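Local structure of nickel-dependent hydrogenase large subunit (Allochromatium vinosum, 3MYR) at residues Pro223-Ile226 / Ser232-Asn235. The protein forms the large subunit of a heterodimeric hydrogenase, carrying the nickel-iron centre that oxidises molecular hydrogen, whose electrons go on to an acceptor. Residues are numbered along the deposited sequence; the frame is centred on the assembly and turned at random.
Sequences PSPI and SALN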
# COMPACT_ATOMS: atom_id res chain seq x y z
N PRO B 223 -16.44 7.38 -11.26
CA PRO B 223 -16.57 7.29 -12.73
C PRO B 223 -17.59 6.23 -13.14
O PRO B 223 -18.06 6.25 -14.26
CB PRO B 223 -15.14 6.88 -13.22
CG PRO B 223 -14.34 6.56 -12.00
CD PRO B 223 -15.15 6.87 -10.75
N SER B 224 -17.93 5.28 -12.27
CA SER B 224 -18.82 4.17 -12.66
C SER B 224 -20.30 4.57 -12.61
O SER B 224 -20.84 4.76 -11.54
CB SER B 224 -18.64 3.08 -11.61
OG SER B 224 -18.87 3.61 -10.30
N PRO B 225 -20.98 4.65 -13.76
CA PRO B 225 -22.38 5.08 -13.67
C PRO B 225 -23.29 3.91 -13.31
O PRO B 225 -22.86 2.74 -13.33
CB PRO B 225 -22.69 5.60 -15.11
CG PRO B 225 -21.68 4.84 -15.99
CD PRO B 225 -20.50 4.46 -15.14
N ILE B 226 -24.54 4.24 -12.95
CA ILE B 226 -25.53 3.25 -12.55
C ILE B 226 -26.64 3.34 -13.58
O ILE B 226 -27.15 4.45 -13.89
CB ILE B 226 -26.11 3.59 -11.15
CG1 ILE B 226 -25.00 3.48 -10.05
CG2 ILE B 226 -27.28 2.70 -10.87
CD1 ILE B 226 -25.38 4.17 -8.70
N SER B 232 -23.53 -1.68 -19.90
CA SER B 232 -22.20 -1.06 -19.66
C SER B 232 -22.18 -0.14 -18.42
O SER B 232 -21.55 1.00 -18.44
CB SER B 232 -21.81 -0.20 -20.86
OG SER B 232 -20.52 0.42 -20.61
N ALA B 233 -23.02 -0.47 -17.46
CA ALA B 233 -23.15 0.31 -16.23
C ALA B 233 -23.41 -0.65 -15.07
O ALA B 233 -23.71 -1.80 -15.25
CB ALA B 233 -24.34 1.29 -16.34
N LEU B 234 -23.37 -0.12 -13.85
CA LEU B 234 -23.73 -0.94 -12.68
C LEU B 234 -25.21 -1.22 -12.76
O LEU B 234 -26.01 -0.28 -12.88
CB LEU B 234 -23.49 -0.14 -11.43
CG LEU B 234 -22.12 -0.08 -10.80
CD1 LEU B 234 -20.99 -1.13 -11.16
CD2 LEU B 234 -21.65 1.29 -10.26
N ASN B 235 -25.59 -2.50 -12.70
CA ASN B 235 -26.97 -2.95 -12.88
C ASN B 235 -27.20 -4.08 -11.85
O ASN B 235 -26.34 -4.29 -10.93
CB ASN B 235 -27.23 -3.40 -14.33
CG ASN B 235 -26.25 -4.47 -14.81
OD1 ASN B 235 -25.92 -4.57 -16.00
ND2 ASN B 235 -25.74 -5.23 -13.87
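Leu234 and Ile226 pair through their backbones where the loop before helix 236-265 comes round on itself, away from the metal sites, in a single parallel bridge with their CA atoms 4.6 Å apart. One bond of the bridge runs from Leu234 N to Pro225 O at 3.0 Å; Leu234 is also backbone-bonded to Asp227. The first bond is nearly straight, 170° at the hydrogen, with the donor tilted 17° from the plane of the Pro225 carbonyl. Beside it, Ile226 CA approaches Leu234 O at 3.6 Å, a weaker CA-H...O contact. The CB of Leu234 points toward segment 223-226, and CG stands roughly anti to the carbonyl carbon. Its chi2 of -17° is nearly eclipsed, so the placing of the methyls is less certain. As modelled, Leu234 CD2 lies 3.6 Å from Ser224 OG, 4.0 Å from Ile226 CG1 and close to Pro225 O. Ile226 points its CB away, and its side chain also packs on Leu451 and Val455 of helix 426-456. On the other flank of the hydrogen bond, Ala233 CB sits 3.7 Å from Pro225 O and 4.4 Å from Pro225 CG. Leu234 also rests on Ile207 and Phe208 of helix 203-209, and Pro225 touches Phe203 of the small subunit, whose Lys209 NZ hydrogen-bonds to Ile226 O. The proline carbonyl is thus held by a backbone N-H and bordered by aliphatic groups, which puts this bond in a buried, largely apolar setting.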